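Local coordinates for protein cycloalternan-forming enzyme (Listeria monocytogenes serovar 1/2a, PDB 5F7U) that is a multidomain member of glycoside hydrolase family 31, built round a TIM barrel with several beta-rich domains, and holds glycans and magnesium ions, at residues A[631-636]-A[646-651]; A[640-645]-A[685-690]; A[81-86]-A[92-97]; A[163-168]-A[233-238]. The protein carries 1 engineered substitution. One frame throughout, in Å; residues are numbered along the deposited sequence.

Contact 1. Residues A[631-636]-A[646-651]; sequences DMAGFT and KRATAM. With GLC (alpha-D-glucopyranose), chain F.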
loop_
_atom_site.group_PDB
_atom_site.type_symbol
_atom_site.label_atom_id
_atom_site.label_comp_id
_atom_site.label_asym_id
_atom_site.label_seq_id
_atom_site.Cartn_x
_atom_site.Cartn_y
_atom_site.Cartn_z
ATOM N N ASP A 631 2.207 8.940 8.443
ATOM C CA ASP A 631 2.170 10.165 9.240
ATOM C C ASP A 631 2.490 11.330 8.296
ATOM O O ASP A 631 3.649 11.518 7.951
ATOM C CB ASP A 631 3.231 10.119 10.370
ATOM C CG ASP A 631 3.087 8.903 11.303
ATOM O OD1 ASP A 631 1.994 8.346 11.451
ATOM O OD2 ASP A 631 4.102 8.513 11.920
ATOM N N MET A 632 1.475 12.073 7.850
ATOM C CA MET A 632 1.701 13.096 6.819
ATOM C C MET A 632 2.742 14.111 7.298
ATOM O O MET A 632 2.674 14.596 8.434
ATOM C CB MET A 632 0.389 13.765 6.368
ATOM C CG MET A 632 -0.451 14.374 7.475
ATOM S SD MET A 632 -1.548 15.644 6.803
ATOM C CE MET A 632 -0.382 16.991 6.786
ATOM N N ALA A 633 3.731 14.367 6.441
ATOM C CA ALA A 633 4.847 15.285 6.736
ATOM C C ALA A 633 5.821 14.811 7.809
ATOM O O ALA A 633 6.652 15.596 8.231
ATOM C CB ALA A 633 4.349 16.711 7.027
ATOM N N GLY A 634 5.724 13.540 8.220
ATOM C CA GLY A 634 6.665 12.925 9.195
ATOM C C GLY A 634 6.253 13.223 10.624
ATOM O O GLY A 634 5.668 14.275 10.893
ATOM N N PHE A 635 6.550 12.311 11.553
ATOM C CA PHE A 635 6.062 12.500 12.930
ATOM C C PHE A 635 7.140 13.015 13.890
ATOM O O PHE A 635 6.844 13.381 15.028
ATOM C CB PHE A 635 5.334 11.251 13.459
ATOM C CG PHE A 635 6.212 10.232 14.179
ATOM C CD1 PHE A 635 7.492 9.858 13.709
ATOM C CD2 PHE A 635 5.712 9.588 15.317
ATOM C CE1 PHE A 635 8.256 8.910 14.413
ATOM C CE2 PHE A 635 6.465 8.618 16.000
ATOM C CZ PHE A 635 7.738 8.289 15.550
ATOM N N THR A 636 8.382 13.046 13.417
ATOM C CA THR A 636 9.511 13.446 14.267
ATOM C C THR A 636 10.593 14.152 13.448
ATOM O O THR A 636 10.471 14.278 12.243
ATOM C CB THR A 636 10.086 12.231 15.044
ATOM O OG1 THR A 636 10.900 12.713 16.130
ATOM C CG2 THR A 636 10.869 11.282 14.147
ATOM N N LYS A 646 2.599 21.445 3.204
ATOM C CA LYS A 646 1.606 21.649 2.139
ATOM C C LYS A 646 1.657 20.533 1.093
ATOM O O LYS A 646 0.608 20.030 0.648
ATOM C CB LYS A 646 1.799 23.027 1.473
ATOM C CG LYS A 646 1.313 24.183 2.325
ATOM C CD LYS A 646 1.466 25.473 1.536
ATOM C CE LYS A 646 0.794 26.660 2.225
ATOM N NZ LYS A 646 0.953 27.835 1.313
ATOM N N ARG A 647 2.872 20.121 0.720
ATOM C CA ARG A 647 3.049 19.038 -0.265
ATOM C C ARG A 647 2.527 17.715 0.261
ATOM O O ARG A 647 1.852 16.976 -0.467
ATOM C CB ARG A 647 4.520 18.904 -0.693
ATOM C CG ARG A 647 5.088 20.104 -1.441
ATOM C CD ARG A 647 4.283 20.402 -2.707
ATOM N NE ARG A 647 4.972 21.280 -3.649
ATOM C CZ ARG A 647 4.391 21.835 -4.703
ATOM N NH1 ARG A 647 3.112 21.560 -4.984
ATOM N NH2 ARG A 647 5.099 22.626 -5.490
ATOM N N ALA A 648 2.826 17.436 1.529
ATOM C CA ALA A 648 2.401 16.221 2.199
ATOM C C ALA A 648 0.880 16.203 2.383
ATOM O O ALA A 648 0.253 15.171 2.146
ATOM C CB ALA A 648 3.101 16.097 3.538
ATOM N N THR A 649 0.311 17.341 2.781
ATOM C CA THR A 649 -1.140 17.488 2.935
ATOM C C THR A 649 -1.866 17.082 1.657
ATOM O O THR A 649 -2.811 16.294 1.713
ATOM C CB THR A 649 -1.508 18.938 3.278
ATOM O OG1 THR A 649 -1.036 19.251 4.584
ATOM C CG2 THR A 649 -3.018 19.185 3.193
ATOM N N ALA A 650 -1.419 17.612 0.520
ATOM C CA ALA A 650 -2.083 17.380 -0.759
ATOM C C ALA A 650 -2.048 15.889 -1.114
ATOM O O ALA A 650 -3.069 15.305 -1.508
ATOM C CB ALA A 650 -1.406 18.190 -1.851
ATOM N N MET A 651 -0.870 15.283 -0.984
ATOM C CA MET A 651 -0.742 13.856 -1.282
ATOM C C MET A 651 -1.610 13.037 -0.302
ATOM O O MET A 651 -2.322 12.137 -0.730
ATOM C CB MET A 651 0.719 13.410 -1.285
ATOM C CG MET A 651 0.918 11.913 -1.555
ATOM S SD MET A 651 0.813 10.951 -0.026
ATOM C CE MET A 651 0.698 9.292 -0.676
HETATM C C1 GLC F . 5.846 3.694 18.146
HETATM C C2 GLC F . 4.926 4.132 16.985
HETATM C C3 GLC F . 4.585 5.635 17.019
HETATM C C4 GLC F . 4.041 6.029 18.401
HETATM C C5 GLC F . 4.890 5.431 19.532
HETATM C C6 GLC F . 4.304 5.656 20.917
HETATM O O2 GLC F . 5.448 3.673 15.734
HETATM O O3 GLC F . 3.603 5.973 16.023
HETATM O O4 GLC F . 4.013 7.462 18.530
HETATM O O5 GLC F . 5.164 4.024 19.373
HETATM O O6 GLC F . 5.306 5.209 21.851
#
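M632 and A633 press against A648 and T649 where the seventh strand of the TIM barrel, 628-631, gives way to its loop, and the helix that follows, 642-653, closes over that loop. It is a worked example of how one loop can meet a helix through some residues, here M632 and A633, and a sugar through another, F635. The loop starts with a type II turn, running from D631 to G634 and closed by the bond from G634 N to D631 O at 2.9 Å; A633 sits in its third position with positive phi. M632 does most of the reaching. Its CG is lodged between the backbone N and the carbonyl carbon (chi1 55°), and the chain then bends at its last torsion (chi3 -83°), laying the thioether alongside T649 so that both side chains run in the same direction. The terminal CE arrives 3.2 Å from T649 OG1. That hydroxyl lies beside its own backbone N (chi1 -68°) and hydrogen-bonds to Y645 O, one helical turn earlier, so its polar need is met within the helix while the methyl merely packs on it. A648 offers only a methyl: its CB lies 3.4 Å from A633 N and 3.8 Å from A633 CB, a fit suited to two small residues. F691 of helix 687-700 also touches both M632 and T649. Beyond the turn, F635 belongs to the glycan pocket, and its ring meets that of H661. GLC, hydrogen-bonded to D602, E400 and H661, places its O4 in the plane of the F635 ring at the edge, while its C3 lies 3.7 Å from F635 CE2.

Contact 2. Residues A[640-645]-A[685-690]; sequences PTAELY and ETILPT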
loop_
_atom_site.group_PDB
_atom_site.type_symbol
_atom_site.label_atom_id
_atom_site.label_comp_id
_atom_site.label_asym_id
_atom_site.label_seq_id
_atom_site.Cartn_x
_atom_site.Cartn_y
_atom_site.Cartn_z
ATOM N N PRO A 640 8.215 20.178 10.261
ATOM C CA PRO A 640 8.275 20.325 8.792
ATOM C C PRO A 640 8.215 21.780 8.372
ATOM O O PRO A 640 7.608 22.611 9.066
ATOM C CB PRO A 640 7.027 19.572 8.303
ATOM C CG PRO A 640 6.177 19.385 9.522
ATOM C CD PRO A 640 7.149 19.258 10.666
ATOM N N THR A 641 8.850 22.095 7.247
ATOM C CA THR A 641 8.687 23.419 6.672
ATOM C C THR A 641 7.249 23.536 6.164
ATOM O O THR A 641 6.571 22.519 5.955
ATOM C CB THR A 641 9.636 23.613 5.482
ATOM O OG1 THR A 641 9.344 22.618 4.491
ATOM C CG2 THR A 641 11.096 23.436 5.921
ATOM N N ALA A 642 6.809 24.768 5.917
ATOM C CA ALA A 642 5.470 25.001 5.372
ATOM C C ALA A 642 5.320 24.323 4.020
ATOM O O ALA A 642 4.258 23.744 3.713
ATOM C CB ALA A 642 5.193 26.492 5.266
ATOM N N GLU A 643 6.393 24.374 3.230
ATOM C CA GLU A 643 6.418 23.721 1.916
ATOM C C GLU A 643 6.185 22.220 2.050
ATOM O O GLU A 643 5.308 21.659 1.393
ATOM C CB GLU A 643 7.768 23.973 1.229
ATOM C CG GLU A 643 7.831 23.372 -0.176
ATOM C CD GLU A 643 9.232 23.343 -0.755
ATOM O OE1 GLU A 643 9.365 22.956 -1.933
ATOM O OE2 GLU A 643 10.197 23.716 -0.045
ATOM N N LEU A 644 6.968 21.555 2.902
ATOM C CA LEU A 644 6.766 20.109 3.093
ATOM C C LEU A 644 5.356 19.825 3.608
ATOM O O LEU A 644 4.702 18.887 3.135
ATOM C CB LEU A 644 7.806 19.498 4.048
ATOM C CG LEU A 644 7.600 18.001 4.376
ATOM C CD1 LEU A 644 7.629 17.081 3.140
ATOM C CD2 LEU A 644 8.654 17.530 5.355
ATOM N N TYR A 645 4.909 20.614 4.584
ATOM C CA TYR A 645 3.600 20.378 5.172
ATOM C C TYR A 645 2.511 20.443 4.080
ATOM O O TYR A 645 1.630 19.584 4.039
ATOM C CB TYR A 645 3.319 21.349 6.318
ATOM C CG TYR A 645 2.096 20.936 7.111
ATOM C CD1 TYR A 645 2.206 20.000 8.144
ATOM C CD2 TYR A 645 0.824 21.455 6.802
ATOM C CE1 TYR A 645 1.099 19.603 8.862
ATOM C CE2 TYR A 645 -0.294 21.050 7.516
ATOM C CZ TYR A 645 -0.146 20.121 8.537
ATOM O OH TYR A 645 -1.242 19.714 9.264
ATOM N N GLU A 685 0.479 31.467 7.705
ATOM C CA GLU A 685 -0.975 31.397 7.866
ATOM C C GLU A 685 -1.680 30.688 6.701
ATOM O O GLU A 685 -2.755 30.120 6.886
ATOM C CB GLU A 685 -1.575 32.794 8.099
ATOM C CG GLU A 685 -1.248 33.361 9.485
ATOM C CD GLU A 685 -1.976 34.664 9.829
ATOM O OE1 GLU A 685 -3.033 34.996 9.227
ATOM O OE2 GLU A 685 -1.500 35.373 10.750
ATOM N N THR A 686 -1.059 30.712 5.513
ATOM C CA THR A 686 -1.670 30.114 4.314
ATOM C C THR A 686 -1.740 28.574 4.369
ATOM O O THR A 686 -2.416 27.968 3.543
ATOM C CB THR A 686 -0.956 30.525 3.015
ATOM O OG1 THR A 686 0.357 29.942 2.989
ATOM C CG2 THR A 686 -0.860 32.054 2.900
ATOM N N ILE A 687 -1.065 27.963 5.348
ATOM C CA ILE A 687 -1.172 26.515 5.571
ATOM C C ILE A 687 -2.624 26.097 5.818
ATOM O O ILE A 687 -3.082 25.084 5.282
ATOM C CB ILE A 687 -0.266 26.042 6.732
ATOM C CG1 ILE A 687 1.198 25.969 6.268
ATOM C CG2 ILE A 687 -0.696 24.678 7.257
ATOM C CD1 ILE A 687 2.186 25.767 7.400
ATOM N N LEU A 688 -3.335 26.888 6.625
ATOM C CA LEU A 688 -4.714 26.546 6.962
ATOM C C LEU A 688 -5.656 26.450 5.745
ATOM O O LEU A 688 -6.305 25.401 5.587
ATOM C CB LEU A 688 -5.287 27.401 8.113
ATOM C CG LEU A 688 -6.728 27.016 8.495
ATOM C CD1 LEU A 688 -6.804 25.618 9.122
ATOM C CD2 LEU A 688 -7.311 28.068 9.422
ATOM N N PRO A 689 -5.730 27.506 4.890
ATOM C CA PRO A 689 -6.610 27.380 3.711
ATOM C C PRO A 689 -6.179 26.293 2.728
ATOM O O PRO A 689 -7.042 25.657 2.118
ATOM C CB PRO A 689 -6.565 28.776 3.053
ATOM C CG PRO A 689 -5.447 29.506 3.719
ATOM C CD PRO A 689 -5.325 28.914 5.096
ATOM N N THR A 690 -4.871 26.042 2.622
ATOM C CA THR A 690 -4.382 24.954 1.773
ATOM C C THR A 690 -4.785 23.590 2.342
ATOM O O THR A 690 -5.289 22.723 1.604
ATOM C CB THR A 690 -2.862 25.078 1.532
ATOM O OG1 THR A 690 -2.627 26.329 0.877
ATOM C CG2 THR A 690 -2.357 23.951 0.646
#
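I687 sets its two branches against A642 and Y645, joining the first turns of two helices, 642-653 and 687-700, within the TIM-barrel domain of the family. The contact is small, burying 142 Å² in all, and it illustrates how one branched residue can serve two neighbours. The interactions across it are apolar. With CG1 beside the backbone N and CG2 beside the carbonyl carbon (chi1 -77°), the isoleucine opens like a fork toward the other helix. The longer branch ends at CD1, 3.8 Å from A642 CB. The shorter one, CG2, goes to the tyrosine and meets its CD2-CE2 bond, lying 3.6 Å from Y645 CD2 and 3.7 Å from Y645 CE2. The two side chains cross at about a right angle, and the ring itself is swung over to that position because Y645 CG stands opposite the backbone N (chi1 -168°). V679 and T682 of helix 675-682 also touch I687, and P675 and A678 of the same helix touch Y645. Hydrogen bonds, in contrast, stay within each segment or run to residues elsewhere. The buried phenol of Y645 is satisfied by R673 O, which ties its tip to the chain just ahead of helix 675-682. In the segment 685-690, T686 OG1 hydrogen-bonds to D684 OD1. The first helix opens with T641 at its N-cap: L644 N donates to T641 OG1 over 3.0 Å in a nearly straight bond (168°), and Y645 N reaches T641 O at 2.9 Å.

Contact 3. Residues A[81-86]-A[92-97]; sequences ADLGKF and ITYTTK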
loop_
_atom_site.group_PDB
_atom_site.type_symbol
_atom_site.label_atom_id
_atom_site.label_comp_id
_atom_site.label_asym_id
_atom_site.label_seq_id
_atom_site.Cartn_x
_atom_site.Cartn_y
_atom_site.Cartn_z
ATOM N N ALA A 81 36.604 -20.974 19.740
ATOM C CA ALA A 81 36.963 -22.384 19.569
ATOM C C ALA A 81 36.702 -22.774 18.124
ATOM O O ALA A 81 35.594 -22.553 17.615
ATOM C CB ALA A 81 36.149 -23.253 20.510
ATOM N N ASP A 82 37.721 -23.341 17.471
ATOM C CA ASP A 82 37.631 -23.698 16.049
ATOM C C ASP A 82 37.434 -25.201 15.909
ATOM O O ASP A 82 38.324 -25.973 16.240
ATOM C CB ASP A 82 38.905 -23.247 15.307
ATOM C CG ASP A 82 38.819 -23.438 13.798
ATOM O OD1 ASP A 82 37.771 -23.878 13.278
ATOM O OD2 ASP A 82 39.821 -23.129 13.118
ATOM N N LEU A 83 36.254 -25.616 15.433
ATOM C CA LEU A 83 35.945 -27.032 15.267
ATOM C C LEU A 83 36.426 -27.604 13.932
ATOM O O LEU A 83 36.405 -28.826 13.725
ATOM C CB LEU A 83 34.434 -27.280 15.416
ATOM C CG LEU A 83 33.782 -27.007 16.775
ATOM C CD1 LEU A 83 32.292 -27.311 16.682
ATOM C CD2 LEU A 83 34.414 -27.833 17.889
ATOM N N GLY A 84 36.863 -26.724 13.037
ATOM C CA GLY A 84 37.223 -27.114 11.684
ATOM C C GLY A 84 36.012 -27.240 10.774
ATOM O O GLY A 84 34.909 -26.752 11.098
ATOM N N LYS A 85 36.225 -27.890 9.632
ATOM C CA LYS A 85 35.193 -28.076 8.597
ATOM C C LYS A 85 34.655 -29.490 8.636
ATOM O O LYS A 85 35.327 -30.401 9.129
ATOM C CB LYS A 85 35.784 -27.895 7.198
ATOM C CG LYS A 85 36.348 -26.536 6.874
ATOM C CD LYS A 85 37.237 -26.691 5.648
ATOM C CE LYS A 85 37.724 -25.341 5.151
ATOM N NZ LYS A 85 38.822 -25.526 4.159
ATOM N N PHE A 86 33.470 -29.683 8.060
ATOM C CA PHE A 86 32.796 -30.970 8.095
ATOM C C PHE A 86 32.239 -31.389 6.743
ATOM O O PHE A 86 32.190 -30.587 5.801
ATOM C CB PHE A 86 31.693 -30.940 9.164
ATOM C CG PHE A 86 32.225 -30.694 10.530
ATOM C CD1 PHE A 86 32.827 -31.727 11.249
ATOM C CD2 PHE A 86 32.168 -29.409 11.096
ATOM C CE1 PHE A 86 33.368 -31.490 12.516
ATOM C CE2 PHE A 86 32.699 -29.170 12.360
ATOM C CZ PHE A 86 33.294 -30.213 13.070
ATOM N N ILE A 92 27.243 -33.245 14.568
ATOM C CA ILE A 92 28.175 -32.766 15.586
ATOM C C ILE A 92 27.405 -32.403 16.845
ATOM O O ILE A 92 26.417 -31.671 16.767
ATOM C CB ILE A 92 28.984 -31.550 15.064
ATOM C CG1 ILE A 92 29.638 -31.836 13.680
ATOM C CG2 ILE A 92 29.955 -31.025 16.116
ATOM C CD1 ILE A 92 30.367 -33.147 13.503
ATOM N N THR A 93 27.857 -32.910 17.995
ATOM C CA THR A 93 27.280 -32.526 19.292
ATOM C C THR A 93 28.391 -32.034 20.217
ATOM O O THR A 93 29.409 -32.710 20.357
ATOM C CB THR A 93 26.499 -33.693 19.921
ATOM O OG1 THR A 93 25.405 -34.047 19.052
ATOM C CG2 THR A 93 25.946 -33.323 21.307
ATOM N N TYR A 94 28.196 -30.874 20.844
ATOM C CA TYR A 94 29.262 -30.281 21.670
ATOM C C TYR A 94 28.729 -29.598 22.917
ATOM O O TYR A 94 27.572 -29.179 22.965
ATOM C CB TYR A 94 30.126 -29.297 20.844
ATOM C CG TYR A 94 29.401 -28.031 20.400
ATOM C CD1 TYR A 94 29.403 -26.882 21.209
ATOM C CD2 TYR A 94 28.715 -27.982 19.177
ATOM C CE1 TYR A 94 28.724 -25.722 20.816
ATOM C CE2 TYR A 94 28.031 -26.825 18.784
ATOM C CZ TYR A 94 28.045 -25.705 19.609
ATOM O OH TYR A 94 27.386 -24.545 19.210
ATOM N N THR A 95 29.612 -29.465 23.905
ATOM C CA THR A 95 29.351 -28.760 25.148
ATOM C C THR A 95 30.547 -27.834 25.340
ATOM O O THR A 95 31.699 -28.255 25.206
ATOM C CB THR A 95 29.225 -29.762 26.319
ATOM O OG1 THR A 95 28.124 -30.645 26.074
ATOM C CG2 THR A 95 29.006 -29.063 27.674
ATOM N N THR A 96 30.277 -26.563 25.609
ATOM C CA THR A 96 31.353 -25.597 25.855
ATOM C C THR A 96 31.576 -25.516 27.353
ATOM O O THR A 96 30.617 -25.599 28.120
ATOM C CB THR A 96 31.039 -24.217 25.236
ATOM O OG1 THR A 96 29.780 -23.754 25.733
ATOM C CG2 THR A 96 30.972 -24.350 23.718
ATOM N N LYS A 97 32.836 -25.388 27.768
ATOM C CA LYS A 97 33.200 -25.446 29.192
ATOM C C LYS A 97 34.229 -24.401 29.578
ATOM O O LYS A 97 35.118 -24.084 28.791
ATOM C CB LYS A 97 33.750 -26.829 29.584
ATOM C CG LYS A 97 32.738 -27.945 29.420
ATOM C CD LYS A 97 33.165 -29.183 30.179
ATOM C CE LYS A 97 32.017 -30.165 30.236
ATOM N NZ LYS A 97 32.442 -31.356 31.030
#
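F86 and I92 approach from opposite directions, the phenylalanine turning the face of its ring to the isoleucine. I92 CG1 stands almost exactly above the ring centre, 3.9 Å from the centroid and 10° off the normal, a textbook CH-pi contact. The second torsion of I92 (chi2 -47°) folds CD1 back over one side of the ring, where it lies 3.6 Å from F86 CE1. L83 comes at the same ring differently: its CB is in the ring plane, at the edge. From there L83 reaches across with CD1, which has looser neighbours, I92 CG2 and Y94 CD2, each at 4.4 Å. No hydrogen bond joins the segments, because their strands belong to opposing layers: 76-84 pairs with 36-43 and 60-73, whereas 91-100 pairs with 49-57 and 106-129. This is consistent with the immunoglobulin-like beta sandwich of the E-set clan, to which the N-terminal family belongs. V115 and V36, one from each layer, also touch F86. The phenol of Y94 is hydrogen-bonded to H9 and R25. An Asx turn spans D82 to G84: G84 N donates to D82 OD1 at 3.0 Å, approaching from well above the carboxylate plane.

Contact 4. Residues A[163-168]-A[233-238]; sequences LSPTGK and NVINQY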
loop_
_atom_site.group_PDB
_atom_site.type_symbol
_atom_site.label_atom_id
_atom_site.label_comp_id
_atom_site.label_asym_id
_atom_site.label_seq_id
_atom_site.Cartn_x
_atom_site.Cartn_y
_atom_site.Cartn_z
ATOM N N LEU A 163 6.658 -29.216 -3.503
ATOM C CA LEU A 163 7.787 -30.142 -3.641
ATOM C C LEU A 163 7.990 -30.884 -2.324
ATOM O O LEU A 163 8.131 -30.248 -1.263
ATOM C CB LEU A 163 9.063 -29.374 -4.015
ATOM C CG LEU A 163 10.336 -30.238 -4.039
ATOM C CD1 LEU A 163 10.380 -31.163 -5.270
ATOM C CD2 LEU A 163 11.560 -29.329 -3.963
ATOM N N SER A 164 8.025 -32.217 -2.419
ATOM C CA SER A 164 8.391 -33.115 -1.313
ATOM C C SER A 164 9.739 -33.772 -1.664
ATOM O O SER A 164 9.759 -34.731 -2.449
ATOM C CB SER A 164 7.311 -34.217 -1.170
ATOM O OG SER A 164 7.654 -35.159 -0.158
ATOM N N PRO A 165 10.858 -33.276 -1.096
ATOM C CA PRO A 165 12.176 -33.870 -1.406
ATOM C C PRO A 165 12.256 -35.384 -1.170
ATOM O O PRO A 165 12.847 -36.086 -1.983
ATOM C CB PRO A 165 13.107 -33.125 -0.457
ATOM C CG PRO A 165 12.509 -31.737 -0.458
ATOM C CD PRO A 165 11.019 -32.024 -0.321
ATOM N N THR A 166 11.661 -35.867 -0.079
ATOM C CA THR A 166 11.660 -37.316 0.224
ATOM C C THR A 166 10.585 -38.102 -0.530
ATOM O O THR A 166 10.654 -39.339 -0.589
ATOM C CB THR A 166 11.475 -37.603 1.726
ATOM O OG1 THR A 166 10.148 -37.218 2.129
ATOM C CG2 THR A 166 12.529 -36.857 2.564
ATOM N N GLY A 167 9.589 -37.398 -1.059
ATOM C CA GLY A 167 8.433 -38.012 -1.707
ATOM C C GLY A 167 7.411 -38.597 -0.741
ATOM O O GLY A 167 6.437 -39.218 -1.177
ATOM N N LYS A 168 7.603 -38.386 0.561
ATOM C CA LYS A 168 6.705 -38.924 1.591
ATOM C C LYS A 168 5.454 -38.084 1.846
ATOM O O LYS A 168 4.505 -38.554 2.491
ATOM C CB LYS A 168 7.463 -39.164 2.901
ATOM C CG LYS A 168 8.595 -40.169 2.766
ATOM C CD LYS A 168 9.289 -40.411 4.101
ATOM C CE LYS A 168 10.463 -41.364 3.941
ATOM N NZ LYS A 168 11.056 -41.714 5.265
ATOM N N ASN A 233 18.392 -36.215 8.629
ATOM C CA ASN A 233 17.720 -35.644 9.799
ATOM C C ASN A 233 17.002 -34.328 9.504
ATOM O O ASN A 233 15.959 -34.051 10.085
ATOM C CB ASN A 233 18.739 -35.392 10.919
ATOM C CG ASN A 233 19.366 -36.670 11.442
ATOM O OD1 ASN A 233 18.760 -37.390 12.247
ATOM N ND2 ASN A 233 20.601 -36.947 11.019
ATOM N N VAL A 234 17.590 -33.512 8.631
ATOM C CA VAL A 234 17.120 -32.140 8.418
ATOM C C VAL A 234 17.021 -31.736 6.955
ATOM O O VAL A 234 17.820 -32.198 6.130
ATOM C CB VAL A 234 17.997 -31.075 9.153
ATOM C CG1 VAL A 234 17.888 -31.228 10.662
ATOM C CG2 VAL A 234 19.463 -31.137 8.713
ATOM N N ILE A 235 16.016 -30.899 6.656
ATOM C CA ILE A 235 15.963 -30.056 5.441
ATOM C C ILE A 235 15.888 -28.617 5.962
ATOM O O ILE A 235 14.907 -28.244 6.619
ATOM C CB ILE A 235 14.778 -30.404 4.504
ATOM C CG1 ILE A 235 14.981 -31.827 3.928
ATOM C CG2 ILE A 235 14.632 -29.332 3.418
ATOM C CD1 ILE A 235 13.742 -32.474 3.338
ATOM N N ASN A 236 16.945 -27.834 5.731
ATOM C CA ASN A 236 17.073 -26.504 6.352
ATOM C C ASN A 236 16.714 -25.338 5.454
ATOM O O ASN A 236 16.467 -24.219 5.948
ATOM C CB ASN A 236 18.493 -26.282 6.919
ATOM C CG ASN A 236 18.731 -27.054 8.210
ATOM O OD1 ASN A 236 17.782 -27.479 8.863
ATOM N ND2 ASN A 236 19.991 -27.220 8.591
ATOM N N GLN A 237 16.725 -25.575 4.144
ATOM C CA GLN A 237 16.402 -24.512 3.182
ATOM C C GLN A 237 15.914 -25.097 1.871
ATOM O O GLN A 237 16.221 -26.248 1.557
ATOM C CB GLN A 237 17.629 -23.639 2.882
ATOM C CG GLN A 237 18.034 -22.632 3.957
ATOM C CD GLN A 237 19.048 -21.616 3.461
ATOM O OE1 GLN A 237 19.924 -21.936 2.631
ATOM N NE2 GLN A 237 18.948 -20.381 3.973
ATOM N N TYR A 238 15.156 -24.292 1.116
ATOM C CA TYR A 238 14.756 -24.620 -0.243
ATOM C C TYR A 238 15.183 -23.499 -1.163
ATOM O O TYR A 238 15.307 -22.360 -0.730
ATOM C CB TYR A 238 13.234 -24.674 -0.350
ATOM C CG TYR A 238 12.587 -25.905 0.198
ATOM C CD1 TYR A 238 12.640 -27.110 -0.516
ATOM C CD2 TYR A 238 11.874 -25.867 1.409
ATOM C CE1 TYR A 238 12.013 -28.254 -0.035
ATOM C CE2 TYR A 238 11.248 -27.022 1.906
ATOM C CZ TYR A 238 11.321 -28.204 1.182
ATOM O OH TYR A 238 10.696 -29.353 1.641
#
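Y238 and P165 come from opposite directions, the proline meeting the edge of the tyrosine ring, and the tyrosine is the one to trace. From CB, its ring is directed toward the other segment by a first torsion that leaves CG beside the backbone N and opposite the carbonyl carbon (chi1 -77°). Over one face, offset toward the rim, lies CG2 of I235 from the same segment, 4.1 Å above the plane. Farther out, CE1 meets two side chains: P165 CG sits 3.5 Å away near the ring plane, at the edge, and L163 CD2 approaches obliquely at 4.1 Å. CZ comes next, about equally far, 4.1 Å, from P165 CG and P165 CD. At the tip, Y238 OH lies 3.3 Å from P165 CD, an atom in the plane of the ring; the hydroxyl is hydrogen-bonded to N331 O. I235 CD1 also touches the proline, 3.9 Å from P165 CB, from another direction. The strands involved, 158-164 and 235-243, are not paired with each other; they lie in facing layers of the galactose mutarotase-like domain, a beta-sandwich fold, and W227 of strand 214-229 also touches L163 and P165. Just past the proline an ST turn, with K168 N donating to T166 OG1 at 3.2 Å, carries the chain away. With no hydrogen bond between the segments, cohesion rests on apolar contact, while the buried phenol, as donor to a carbonyl, has its polar need met, which probably restrains the orientation of the hydroxyl.

How the contacts relate
Along the chain contact 3 comes first, contact 4 next, and contacts 1 and 2 last, these two interlocked because their segments alternate. Contacts 1 and 2 share helix 642-653 of the TIM barrel, with centres 10 Å apart, and touch directly: K646 NZ lies 2.8 Å from T686 OG1, a probable hydrogen bond, and M632 CE packs 3.6 Å from Y645 CZ. The helix thus connects the glycan-pocket loop to helix 687-700. Contacts 3 and 4 sit in the beta-rich N-terminal part, centres 26 Å apart and nearest atoms about 8 Å, each joining facing strand layers. Contacts 2 and 3 are about 63 Å apart between centres, and the two pairs lie in separate regions of the protein.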